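Local atomic coordinates of alpha-galactosidase (Lactobacillus brevis, PDB entry 3MI6), a protein that probably hydrolyses terminal, non-reducing alpha-D-galactose residues in alpha-galactosides such as galactose oligosaccharides, galactomannans and galactolipids, as a glycoside hydrolase of family 36. Residues Y567-M572 / G636-I641; V623-Y626 / L632-F635; S700-D705 / A710-P715. All coordinates share one frame; numbering follows the deposited sequence.

Along the chain, contact 2 is nested inside the loop closed by contact 1, and contact 3 follows both. Contacts 1 and 2 have centres about 13 Å apart and touch. Helix 630-635 is followed by strand 637-640, and Gln569 of contact 1 reaches back to Phe633 O of contact 2. Both belong to the passage from the last strands of the parallel barrel to the antiparallel sheet of the C-terminal region. Contact 3 lies about 23 Å from each, centre to centre, without touching either. It reaches the same sheet as contact 1: strands 637-640 and 702-703 are its outermost strands within this chain. The three contacts thus lead from the barrel, across the junction, to the far edge of that sheet.

Contact 1: residues Y567-M572 / G636-I641; sequences YPQAMM and GKFYRI
Gln569 opens the short 3-10 segment 569-571 and faces Gly636 and Phe638, where the chain leaves helix 630-635 and enters strand 637-640. On the loop side the contact is carried by the side chain of Gln569. Its CG lies between the backbone N and the carbonyl carbon (chi1 66°), and the chain bends again at the next bond. This folding brings the amide across to the strand. Gln569 NE2 donates a hydrogen bond to Gly636 O at 2.9 Å. The bond is somewhat bent, with an N-H...O angle of 146°, but the acceptor lies close to the amide plane. NE2 probably also bonds Phe633 O, so one amide nitrogen spans the last turn of helix 630-635 and the residue after it. The loop 567-572 leads from helix 553-566 into strand 572-576 of the parallel eight-stranded barrel, and strand 637-640 is, within this chain, an edge strand of the C-terminal antiparallel sheet; Gln569 therefore bridges the two. On the other branch of the amide, Gln569 OE1 rests against Phe638, 3.6 Å from CB and 3.7 Å from CD2 of that residue. The amide and ring planes are 50° apart. An alanine in place of Gln569 is likely to leave Gly636 O and Phe633 O without this donor and to open a gap beside Phe638. The Phe638 ring also meets Trp654 and touches Val656 of the neighbouring strand 651-657.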
ATOM      1  N   TYR D 567       3.536 -16.712  22.517  1.00 27.63           N
ATOM      2  CA  TYR D 567       3.519 -17.208  23.884  1.00 27.93           C
ATOM      3  C   TYR D 567       2.219 -16.886  24.638  1.00 27.82           C
ATOM      4  O   TYR D 567       1.788 -15.745  24.695  1.00 28.07           O
ATOM      5  CB  TYR D 567       4.770 -16.700  24.629  1.00 27.71           C
ATOM      6  CG  TYR D 567       6.066 -16.834  23.827  1.00 27.97           C
ATOM      7  CD1 TYR D 567       6.903 -17.916  23.996  1.00 29.75           C
ATOM      8  CD2 TYR D 567       6.442 -15.872  22.904  1.00 27.76           C
ATOM      9  CE1 TYR D 567       8.079 -18.031  23.278  1.00 30.23           C
ATOM     10  CE2 TYR D 567       7.595 -15.979  22.178  1.00 25.79           C
ATOM     11  CZ  TYR D 567       8.416 -17.059  22.359  1.00 31.07           C
ATOM     12  OH  TYR D 567       9.588 -17.169  21.626  1.00 30.65           O
ATOM     13  N   PRO D 568       1.604 -17.914  25.235  1.00 29.74           N
ATOM     14  CA  PRO D 568       0.364 -17.801  26.011  1.00 28.20           C
ATOM     15  C   PRO D 568       0.584 -16.979  27.264  1.00 30.70           C
ATOM     16  O   PRO D 568       1.689 -16.949  27.777  1.00 32.80           O
ATOM     17  CB  PRO D 568       0.064 -19.238  26.419  1.00 31.57           C
ATOM     18  CG  PRO D 568       1.063 -20.113  25.671  1.00 31.83           C
ATOM     19  CD  PRO D 568       2.201 -19.261  25.312  1.00 30.91           C
ATOM     20  N   GLN D 569      -0.464 -16.343  27.769  1.00 32.16           N
ATOM     21  CA  GLN D 569      -0.341 -15.450  28.918  1.00 33.51           C
ATOM     22  C   GLN D 569       0.192 -16.129  30.179  1.00 34.44           C
ATOM     23  O   GLN D 569       0.734 -15.468  31.056  1.00 35.44           O
ATOM     24  CB  GLN D 569      -1.678 -14.772  29.225  1.00 30.64           C
ATOM     25  CG  GLN D 569      -2.743 -15.713  29.687  1.00 29.99           C
ATOM     26  CD  GLN D 569      -3.487 -16.375  28.557  1.00 30.81           C
ATOM     27  OE1 GLN D 569      -2.972 -16.500  27.450  1.00 32.06           O
ATOM     28  NE2 GLN D 569      -4.718 -16.803  28.828  1.00 30.66           N
ATOM     29  N   ALA D 570       0.020 -17.441  30.278  1.00 34.26           N
ATOM     30  CA  ALA D 570       0.547 -18.183  31.416  1.00 34.85           C
ATOM     31  C   ALA D 570       2.044 -17.909  31.614  1.00 35.25           C
ATOM     32  O   ALA D 570       2.547 -17.915  32.738  1.00 34.49           O
ATOM     33  CB  ALA D 570       0.297 -19.673  31.227  1.00 34.38           C
HETATM   34  N   MSE D 571       2.734 -17.644  30.511  1.00 34.08           N
HETATM   35  CA  MSE D 571       4.175 -17.457  30.511  1.00 35.56           C
HETATM   36  C   MSE D 571       4.643 -16.030  30.863  1.00 36.69           C
HETATM   37  O   MSE D 571       5.823 -15.816  31.166  1.00 37.03           O
HETATM   38  CB  MSE D 571       4.731 -17.866  29.153  1.00 35.11           C
HETATM   39  CG  MSE D 571       4.550 -19.345  28.818  1.00 36.34           C
HETATM   40 SE   MSE D 571       5.365 -19.794  27.092  1.00 60.10          SE
HETATM   41  CE  MSE D 571       4.792 -21.680  26.940  1.00 35.64           C
HETATM   42  N   MSE D 572       3.720 -15.069  30.848  1.00 35.39           N
HETATM   43  CA  MSE D 572       4.064 -13.655  30.995  1.00 34.74           C
HETATM   44  C   MSE D 572       3.842 -13.089  32.393  1.00 36.32           C
HETATM   45  O   MSE D 572       2.707 -12.831  32.790  1.00 35.68           O
HETATM   46  CB  MSE D 572       3.234 -12.811  30.032  1.00 34.19           C
HETATM   47  CG  MSE D 572       3.652 -12.839  28.583  1.00 36.22           C
HETATM   48 SE   MSE D 572       2.278 -11.905  27.489  1.00 51.19          SE
HETATM   49  CE  MSE D 572       1.322 -13.449  26.706  1.00 32.54           C
ATOM     50  N   GLY D 636      -7.086 -19.606  30.275  1.00 30.85           N
ATOM     51  CA  GLY D 636      -8.137 -19.519  29.279  1.00 29.13           C
ATOM     52  C   GLY D 636      -7.620 -19.304  27.874  1.00 29.50           C
ATOM     53  O   GLY D 636      -6.548 -18.746  27.672  1.00 32.17           O
ATOM     54  N   LYS D 637      -8.386 -19.756  26.894  1.00 31.00           N
ATOM     55  CA  LYS D 637      -7.991 -19.633  25.500  1.00 29.10           C
ATOM     56  C   LYS D 637      -7.961 -18.151  25.114  1.00 31.79           C
ATOM     57  O   LYS D 637      -8.889 -17.391  25.424  1.00 33.41           O
ATOM     58  CB  LYS D 637      -8.940 -20.439  24.601  1.00 26.95           C
ATOM     59  CG  LYS D 637      -8.505 -20.499  23.148  1.00 31.48           C
ATOM     60  CD  LYS D 637      -9.450 -21.321  22.289  1.00 32.53           C
ATOM     61  CE  LYS D 637      -9.278 -22.810  22.563  1.00 32.28           C
ATOM     62  NZ  LYS D 637      -9.862 -23.613  21.445  1.00 28.87           N
ATOM     63  N   PHE D 638      -6.891 -17.742  24.438  1.00 30.07           N
ATOM     64  CA  PHE D 638      -6.621 -16.325  24.226  1.00 28.31           C
ATOM     65  C   PHE D 638      -6.908 -15.887  22.798  1.00 29.70           C
ATOM     66  O   PHE D 638      -6.332 -16.398  21.837  1.00 28.89           O
ATOM     67  CB  PHE D 638      -5.162 -16.020  24.591  1.00 28.98           C
ATOM     68  CG  PHE D 638      -4.816 -14.550  24.641  1.00 28.81           C
ATOM     69  CD1 PHE D 638      -4.273 -13.910  23.535  1.00 27.59           C
ATOM     70  CD2 PHE D 638      -4.967 -13.826  25.812  1.00 28.27           C
ATOM     71  CE1 PHE D 638      -3.923 -12.554  23.590  1.00 29.65           C
ATOM     72  CE2 PHE D 638      -4.621 -12.472  25.866  1.00 30.45           C
ATOM     73  CZ  PHE D 638      -4.099 -11.839  24.754  1.00 28.12           C
ATOM     74  N   TYR D 639      -7.801 -14.916  22.673  1.00 31.66           N
ATOM     75  CA  TYR D 639      -8.098 -14.287  21.395  1.00 29.40           C
ATOM     76  C   TYR D 639      -7.633 -12.833  21.382  1.00 29.85           C
ATOM     77  O   TYR D 639      -8.001 -12.059  22.262  1.00 30.11           O
ATOM     78  CB  TYR D 639      -9.604 -14.297  21.170  1.00 28.14           C
ATOM     79  CG  TYR D 639     -10.195 -15.658  20.925  1.00 30.42           C
ATOM     80  CD1 TYR D 639     -10.372 -16.145  19.630  1.00 31.97           C
ATOM     81  CD2 TYR D 639     -10.596 -16.444  21.974  1.00 28.23           C
ATOM     82  CE1 TYR D 639     -10.935 -17.375  19.413  1.00 30.95           C
ATOM     83  CE2 TYR D 639     -11.147 -17.666  21.766  1.00 30.28           C
ATOM     84  CZ  TYR D 639     -11.320 -18.138  20.495  1.00 32.07           C
ATOM     85  OH  TYR D 639     -11.876 -19.393  20.326  1.00 34.78           O
ATOM     86  N   ARG D 640      -6.841 -12.471  20.381  1.00 30.12           N
ATOM     87  CA  ARG D 640      -6.588 -11.074  20.062  1.00 28.99           C
ATOM     88  C   ARG D 640      -7.735 -10.567  19.201  1.00 30.47           C
ATOM     89  O   ARG D 640      -8.221 -11.278  18.329  1.00 29.79           O
ATOM     90  CB  ARG D 640      -5.283 -10.917  19.279  1.00 29.31           C
ATOM     91  CG  ARG D 640      -4.005 -11.143  20.077  1.00 30.59           C
ATOM     92  CD  ARG D 640      -2.807 -11.259  19.134  1.00 28.04           C
ATOM     93  NE  ARG D 640      -2.960 -12.390  18.229  1.00 30.26           N
ATOM     94  CZ  ARG D 640      -2.425 -13.599  18.431  1.00 32.23           C
ATOM     95  NH1 ARG D 640      -1.685 -13.826  19.519  1.00 29.44           N
ATOM     96  NH2 ARG D 640      -2.617 -14.580  17.541  1.00 28.69           N
ATOM     97  N   ILE D 641      -8.157  -9.331  19.431  1.00 29.54           N
ATOM     98  CA  ILE D 641      -9.238  -8.758  18.657  1.00 29.55           C
ATOM     99  C   ILE D 641      -8.706  -7.525  17.907  1.00 32.76           C
ATOM    100  O   ILE D 641      -8.208  -7.649  16.782  1.00 33.91           O
ATOM    101  CB  ILE D 641     -10.481  -8.472  19.587  1.00 32.84           C
ATOM    102  CG1 ILE D 641     -11.060  -9.793  20.103  1.00 31.72           C
ATOM    103  CG2 ILE D 641     -11.584  -7.677  18.885  1.00 32.08           C
ATOM    104  CD1 ILE D 641     -12.078  -9.638  21.196  1.00 31.25           C
TER

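Contact 2: residues V623-Y626 / L632-F635; sequences VAFY and LFQF
Phe633 points its side chain toward helix 613-628 and meets both Phe625 and Tyr626 there. Phe625 comes in at the rim of the Phe633 ring, near its plane, with Phe625 CE2 3.8 Å from Phe633 CZ. These two rings are steeply inclined, at 69°. The Tyr626 ring is nearly parallel to Phe633, at 13°, but slid so far along that the rings barely overlap. Its contact runs from Tyr626 CD1 to Phe633 CD2, 3.8 Å apart. Tyr626 CG lies anti to the backbone N (chi1 -178°), which carries the ring out alongside Phe633 toward Gln634. Next in sequence, Gln634 sends an extended side chain past the end of the tyrosine. Gln634 NE2 donates to Tyr626 OH at 2.8 Å, and the hydroxyl lies close to the amide plane. The same hydroxyl hydrogen-bonds Gly600 O and Leu602 N, so three polar partners grip this buried oxygen. NE2 has a second acceptor in Arg330 O. Phe598 and Phe599 add further rings around Phe633. Phe625, Tyr626 and Phe633 thus form an aromatic cluster between consecutive helices outside the eight-stranded parallel barrel, and the Tyr626-Gln634 pair reaches both strand 601-604 and the loop before strand 333-335, where last and first strands close the barrel.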
ATOM      1  N   VAL D 623      -7.060  -7.761  43.510  1.00 35.18           N
ATOM      2  CA  VAL D 623      -6.568  -9.072  43.915  1.00 33.80           C
ATOM      3  C   VAL D 623      -7.685 -10.109  44.107  1.00 36.75           C
ATOM      4  O   VAL D 623      -7.552 -11.259  43.673  1.00 35.65           O
ATOM      5  CB  VAL D 623      -5.687  -8.961  45.181  1.00 36.88           C
ATOM      6  CG1 VAL D 623      -5.255 -10.353  45.681  1.00 39.27           C
ATOM      7  CG2 VAL D 623      -4.471  -8.096  44.897  1.00 32.38           C
ATOM      8  N   ALA D 624      -8.787  -9.705  44.745  1.00 38.61           N
ATOM      9  CA  ALA D 624      -9.949 -10.588  44.908  1.00 35.90           C
ATOM     10  C   ALA D 624     -10.558 -10.893  43.550  1.00 34.80           C
ATOM     11  O   ALA D 624     -10.957 -12.020  43.265  1.00 34.41           O
ATOM     12  CB  ALA D 624     -10.970  -9.953  45.800  1.00 32.58           C
ATOM     13  N   PHE D 625     -10.615  -9.877  42.705  1.00 33.84           N
ATOM     14  CA  PHE D 625     -11.126 -10.064  41.365  1.00 35.52           C
ATOM     15  C   PHE D 625     -10.243 -11.029  40.591  1.00 36.89           C
ATOM     16  O   PHE D 625     -10.735 -11.969  39.963  1.00 36.78           O
ATOM     17  CB  PHE D 625     -11.200  -8.732  40.618  1.00 34.42           C
ATOM     18  CG  PHE D 625     -11.691  -8.867  39.209  1.00 33.51           C
ATOM     19  CD1 PHE D 625     -13.004  -9.220  38.955  1.00 32.74           C
ATOM     20  CD2 PHE D 625     -10.849  -8.639  38.143  1.00 33.83           C
ATOM     21  CE1 PHE D 625     -13.463  -9.344  37.671  1.00 34.01           C
ATOM     22  CE2 PHE D 625     -11.309  -8.756  36.844  1.00 33.10           C
ATOM     23  CZ  PHE D 625     -12.609  -9.105  36.613  1.00 35.03           C
ATOM     24  N   TYR D 626      -8.936 -10.787  40.624  1.00 34.86           N
ATOM     25  CA  TYR D 626      -8.016 -11.607  39.861  1.00 33.41           C
ATOM     26  C   TYR D 626      -8.054 -13.050  40.327  1.00 36.21           C
ATOM     27  O   TYR D 626      -8.049 -13.973  39.502  1.00 35.20           O
ATOM     28  CB  TYR D 626      -6.602 -11.067  39.958  1.00 33.14           C
ATOM     29  CG  TYR D 626      -5.602 -11.855  39.147  1.00 33.93           C
ATOM     30  CD1 TYR D 626      -5.516 -11.690  37.769  1.00 33.78           C
ATOM     31  CD2 TYR D 626      -4.731 -12.758  39.758  1.00 33.23           C
ATOM     32  CE1 TYR D 626      -4.591 -12.409  37.017  1.00 34.87           C
ATOM     33  CE2 TYR D 626      -3.807 -13.484  39.017  1.00 33.55           C
ATOM     34  CZ  TYR D 626      -3.736 -13.303  37.652  1.00 35.44           C
ATOM     35  OH  TYR D 626      -2.815 -14.002  36.915  1.00 34.06           O
ATOM     36  N   LEU D 632      -9.245 -18.523  34.469  1.00 35.38           N
ATOM     37  CA  LEU D 632      -9.645 -17.929  33.203  1.00 32.48           C
ATOM     38  C   LEU D 632      -8.525 -17.036  32.637  1.00 30.96           C
ATOM     39  O   LEU D 632      -8.114 -17.174  31.482  1.00 28.03           O
ATOM     40  CB  LEU D 632     -10.921 -17.124  33.432  1.00 29.79           C
ATOM     41  CG  LEU D 632     -11.625 -16.525  32.219  1.00 33.04           C
ATOM     42  CD1 LEU D 632     -11.801 -17.570  31.128  1.00 31.78           C
ATOM     43  CD2 LEU D 632     -12.969 -15.914  32.607  1.00 34.56           C
ATOM     44  N   PHE D 633      -8.027 -16.135  33.480  1.00 31.02           N
ATOM     45  CA  PHE D 633      -7.016 -15.161  33.095  1.00 28.96           C
ATOM     46  C   PHE D 633      -5.692 -15.815  32.697  1.00 31.84           C
ATOM     47  O   PHE D 633      -5.120 -15.538  31.645  1.00 31.17           O
ATOM     48  CB  PHE D 633      -6.777 -14.196  34.247  1.00 30.14           C
ATOM     49  CG  PHE D 633      -7.717 -13.018  34.274  1.00 29.94           C
ATOM     50  CD1 PHE D 633      -7.892 -12.227  33.161  1.00 28.51           C
ATOM     51  CD2 PHE D 633      -8.389 -12.682  35.431  1.00 30.12           C
ATOM     52  CE1 PHE D 633      -8.731 -11.147  33.190  1.00 27.63           C
ATOM     53  CE2 PHE D 633      -9.232 -11.600  35.465  1.00 30.58           C
ATOM     54  CZ  PHE D 633      -9.402 -10.834  34.344  1.00 31.21           C
ATOM     55  N   GLN D 634      -5.208 -16.709  33.541  1.00 34.19           N
ATOM     56  CA  GLN D 634      -3.950 -17.378  33.275  1.00 31.51           C
ATOM     57  C   GLN D 634      -4.002 -18.475  32.203  1.00 30.77           C
ATOM     58  O   GLN D 634      -3.078 -18.572  31.412  1.00 32.83           O
ATOM     59  CB  GLN D 634      -3.361 -17.915  34.579  1.00 32.11           C
ATOM     60  CG  GLN D 634      -3.019 -16.823  35.580  1.00 31.32           C
ATOM     61  CD  GLN D 634      -2.448 -17.411  36.845  1.00 36.67           C
ATOM     62  OE1 GLN D 634      -2.466 -18.631  37.018  1.00 38.62           O
ATOM     63  NE2 GLN D 634      -1.922 -16.567  37.729  1.00 35.50           N
ATOM     64  N   PHE D 635      -5.053 -19.296  32.157  1.00 29.87           N
ATOM     65  CA  PHE D 635      -5.032 -20.470  31.258  1.00 30.05           C
ATOM     66  C   PHE D 635      -6.122 -20.521  30.189  1.00 31.58           C
ATOM     67  O   PHE D 635      -6.085 -21.384  29.300  1.00 30.70           O
ATOM     68  CB  PHE D 635      -5.031 -21.788  32.045  1.00 28.30           C
ATOM     69  CG  PHE D 635      -3.970 -21.860  33.090  1.00 32.18           C
ATOM     70  CD1 PHE D 635      -2.631 -21.972  32.728  1.00 32.54           C
ATOM     71  CD2 PHE D 635      -4.301 -21.815  34.438  1.00 33.03           C
ATOM     72  CE1 PHE D 635      -1.646 -22.046  33.680  1.00 35.43           C
ATOM     73  CE2 PHE D 635      -3.315 -21.885  35.408  1.00 36.68           C
ATOM     74  CZ  PHE D 635      -1.979 -22.003  35.031  1.00 36.57           C
TER

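Contact 3: residues S700-D705 / A710-P715; sequences STYYGD and AGYFVP
Tyr702 and Tyr712 meet as an offset edge-to-face pair. The edge of Tyr712 is turned to a face of Tyr702, the planes are 89° apart and the centroids 5.5 Å. The approach is off centre: Tyr712 CD2 sits above the rim of the Tyr702 ring. Tyr712 CE2 does most of the touching, 3.7 Å from Tyr702 CZ and 3.6 Å from Tyr702 OH. Relative to the Tyr712 ring, Tyr702 OH lies at the edge, near the plane. The first torsions differ: Tyr702 CG is anti to its carbonyl carbon (chi1 -57°), while Tyr712 CG is anti to the backbone N (chi1 -170°). The backbones stay well apart here, with Tyr702 CA 9.4 Å from Tyr712 CA. They are joined by helix 704-710, whose Leu707 packs on both rings. Gly711 ends that helix with positive phi, at backbone angles where a side chain would collide with the preceding carbonyl. The chain then turns into strand 712-714, which pairs with 680-682, not with 702-703. A second subunit reaches this region: its Asn48 packs on both tyrosines, and its His41 hydrogen-bonds Asp705. Both phenol groups, of Tyr702 and Tyr712, hydrogen-bond the same carboxylate oxygen, OD2 of Asp698. Two hydroxyls on one oxygen would probably stabilise the ionised form of that carboxylate, and the shared partner probably helps to hold the crossed rings in place.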
ATOM      1  N   SER D 700     -29.929  -7.392  30.281  1.00 38.34           N
ATOM      2  CA  SER D 700     -30.306  -8.115  29.073  1.00 38.23           C
ATOM      3  C   SER D 700     -29.546  -9.422  28.889  1.00 38.44           C
ATOM      4  O   SER D 700     -28.479  -9.635  29.455  1.00 39.67           O
ATOM      5  CB  SER D 700     -30.101  -7.248  27.824  1.00 41.20           C
ATOM      6  OG  SER D 700     -30.980  -6.138  27.814  1.00 47.22           O
ATOM      7  N   THR D 701     -30.110 -10.297  28.072  1.00 39.16           N
ATOM      8  CA  THR D 701     -29.461 -11.548  27.743  1.00 36.74           C
ATOM      9  C   THR D 701     -29.178 -11.608  26.232  1.00 34.81           C
ATOM     10  O   THR D 701     -29.985 -11.182  25.412  1.00 33.11           O
ATOM     11  CB  THR D 701     -30.264 -12.759  28.297  1.00 39.30           C
ATOM     12  OG1 THR D 701     -31.051 -13.360  27.266  1.00 38.86           O
ATOM     13  CG2 THR D 701     -31.173 -12.300  29.431  1.00 40.94           C
ATOM     14  N   TYR D 702     -27.996 -12.103  25.883  1.00 35.31           N
ATOM     15  CA  TYR D 702     -27.536 -12.086  24.509  1.00 34.68           C
ATOM     16  C   TYR D 702     -27.136 -13.493  24.068  1.00 36.90           C
ATOM     17  O   TYR D 702     -26.479 -14.229  24.810  1.00 36.53           O
ATOM     18  CB  TYR D 702     -26.337 -11.140  24.368  1.00 33.32           C
ATOM     19  CG  TYR D 702     -26.597  -9.721  24.807  1.00 33.15           C
ATOM     20  CD1 TYR D 702     -26.245  -9.294  26.074  1.00 31.71           C
ATOM     21  CD2 TYR D 702     -27.197  -8.803  23.953  1.00 35.00           C
ATOM     22  CE1 TYR D 702     -26.484  -7.999  26.491  1.00 33.11           C
ATOM     23  CE2 TYR D 702     -27.435  -7.500  24.359  1.00 32.97           C
ATOM     24  CZ  TYR D 702     -27.074  -7.105  25.630  1.00 35.04           C
ATOM     25  OH  TYR D 702     -27.311  -5.815  26.049  1.00 34.98           O
ATOM     26  N   TYR D 703     -27.523 -13.869  22.857  1.00 35.43           N
ATOM     27  CA  TYR D 703     -26.964 -15.075  22.251  1.00 37.38           C
ATOM     28  C   TYR D 703     -25.531 -14.839  21.770  1.00 37.87           C
ATOM     29  O   TYR D 703     -25.178 -13.750  21.292  1.00 35.65           O
ATOM     30  CB  TYR D 703     -27.845 -15.581  21.106  1.00 36.70           C
ATOM     31  CG  TYR D 703     -29.038 -16.366  21.587  1.00 39.73           C
ATOM     32  CD1 TYR D 703     -30.210 -15.732  21.989  1.00 39.05           C
ATOM     33  CD2 TYR D 703     -28.988 -17.747  21.661  1.00 42.51           C
ATOM     34  CE1 TYR D 703     -31.296 -16.461  22.440  1.00 38.07           C
ATOM     35  CE2 TYR D 703     -30.073 -18.480  22.117  1.00 42.97           C
ATOM     36  CZ  TYR D 703     -31.216 -17.834  22.498  1.00 41.17           C
ATOM     37  OH  TYR D 703     -32.270 -18.591  22.934  1.00 48.55           O
ATOM     38  N   GLY D 704     -24.707 -15.868  21.909  1.00 35.34           N
ATOM     39  CA  GLY D 704     -23.344 -15.809  21.446  1.00 30.11           C
ATOM     40  C   GLY D 704     -23.247 -15.142  20.094  1.00 35.11           C
ATOM     41  O   GLY D 704     -22.357 -14.321  19.883  1.00 34.85           O
ATOM     42  N   ASP D 705     -24.151 -15.468  19.170  1.00 33.81           N
ATOM     43  CA  ASP D 705     -24.027 -14.909  17.825  1.00 32.10           C
ATOM     44  C   ASP D 705     -24.381 -13.421  17.699  1.00 32.81           C
ATOM     45  O   ASP D 705     -23.917 -12.752  16.770  1.00 31.37           O
ATOM     46  CB  ASP D 705     -24.704 -15.773  16.746  1.00 34.24           C
ATOM     47  CG  ASP D 705     -26.209 -15.925  16.934  1.00 37.17           C
ATOM     48  OD1 ASP D 705     -26.797 -15.389  17.899  1.00 37.39           O
ATOM     49  OD2 ASP D 705     -26.811 -16.606  16.084  1.00 39.46           O
ATOM     50  N   ALA D 710     -23.076  -9.101  15.443  1.00 29.21           N
ATOM     51  CA  ALA D 710     -23.624  -7.749  15.461  1.00 29.34           C
ATOM     52  C   ALA D 710     -22.755  -6.855  16.325  1.00 31.55           C
ATOM     53  O   ALA D 710     -22.530  -5.695  16.004  1.00 32.28           O
ATOM     54  CB  ALA D 710     -25.051  -7.742  15.974  1.00 29.94           C
ATOM     55  N   GLY D 711     -22.273  -7.405  17.431  1.00 31.52           N
ATOM     56  CA  GLY D 711     -21.460  -6.652  18.354  1.00 30.60           C
ATOM     57  C   GLY D 711     -22.206  -6.204  19.593  1.00 31.45           C
ATOM     58  O   GLY D 711     -23.405  -6.456  19.762  1.00 32.58           O
ATOM     59  N   TYR D 712     -21.467  -5.542  20.474  1.00 30.21           N
ATOM     60  CA  TYR D 712     -21.993  -5.017  21.716  1.00 31.03           C
ATOM     61  C   TYR D 712     -21.725  -3.516  21.704  1.00 33.28           C
ATOM     62  O   TYR D 712     -20.601  -3.077  21.458  1.00 30.73           O
ATOM     63  CB  TYR D 712     -21.302  -5.694  22.898  1.00 29.94           C
ATOM     64  CG  TYR D 712     -21.908  -5.422  24.254  1.00 31.82           C
ATOM     65  CD1 TYR D 712     -21.184  -4.741  25.232  1.00 32.07           C
ATOM     66  CD2 TYR D 712     -23.187  -5.860  24.574  1.00 30.39           C
ATOM     67  CE1 TYR D 712     -21.724  -4.490  26.483  1.00 28.69           C
ATOM     68  CE2 TYR D 712     -23.731  -5.616  25.827  1.00 29.73           C
ATOM     69  CZ  TYR D 712     -22.992  -4.928  26.771  1.00 29.82           C
ATOM     70  OH  TYR D 712     -23.510  -4.669  28.012  1.00 32.47           O
ATOM     71  N   PHE D 713     -22.772  -2.727  21.913  1.00 32.99           N
ATOM     72  CA  PHE D 713     -22.608  -1.291  21.985  1.00 32.90           C
ATOM     73  C   PHE D 713     -21.904  -0.942  23.290  1.00 33.67           C
ATOM     74  O   PHE D 713     -22.293  -1.412  24.365  1.00 32.55           O
ATOM     75  CB  PHE D 713     -23.964  -0.591  21.905  1.00 35.28           C
ATOM     76  CG  PHE D 713     -23.883   0.897  22.047  1.00 35.17           C
ATOM     77  CD1 PHE D 713     -23.624   1.473  23.278  1.00 33.93           C
ATOM     78  CD2 PHE D 713     -24.076   1.719  20.957  1.00 35.92           C
ATOM     79  CE1 PHE D 713     -23.541   2.833  23.423  1.00 34.83           C
ATOM     80  CE2 PHE D 713     -23.993   3.095  21.097  1.00 37.39           C
ATOM     81  CZ  PHE D 713     -23.726   3.649  22.337  1.00 34.80           C
ATOM     82  N   VAL D 714     -20.864  -0.122  23.196  1.00 33.92           N
ATOM     83  CA  VAL D 714     -20.185   0.338  24.392  1.00 34.80           C
ATOM     84  C   VAL D 714     -20.247   1.853  24.540  1.00 36.74           C
ATOM     85  O   VAL D 714     -19.885   2.589  23.621  1.00 39.27           O
ATOM     86  CB  VAL D 714     -18.729  -0.099  24.424  1.00 34.22           C
ATOM     87  CG1 VAL D 714     -18.114   0.265  25.768  1.00 32.78           C
ATOM     88  CG2 VAL D 714     -18.649  -1.580  24.208  1.00 34.96           C
ATOM     89  N   PRO D 715     -20.723   2.316  25.704  1.00 37.49           N
ATOM     90  CA  PRO D 715     -20.717   3.719  26.126  1.00 37.09           C
ATOM     91  C   PRO D 715     -19.447   4.446  25.717  1.00 39.18           C
ATOM     92  O   PRO D 715     -18.330   3.958  25.936  1.00 37.92           O
ATOM     93  CB  PRO D 715     -20.739   3.613  27.648  1.00 35.10           C
ATOM     94  CG  PRO D 715     -21.528   2.389  27.908  1.00 35.75           C
ATOM     95  CD  PRO D 715     -21.253   1.434  26.758  1.00 38.99           C
TER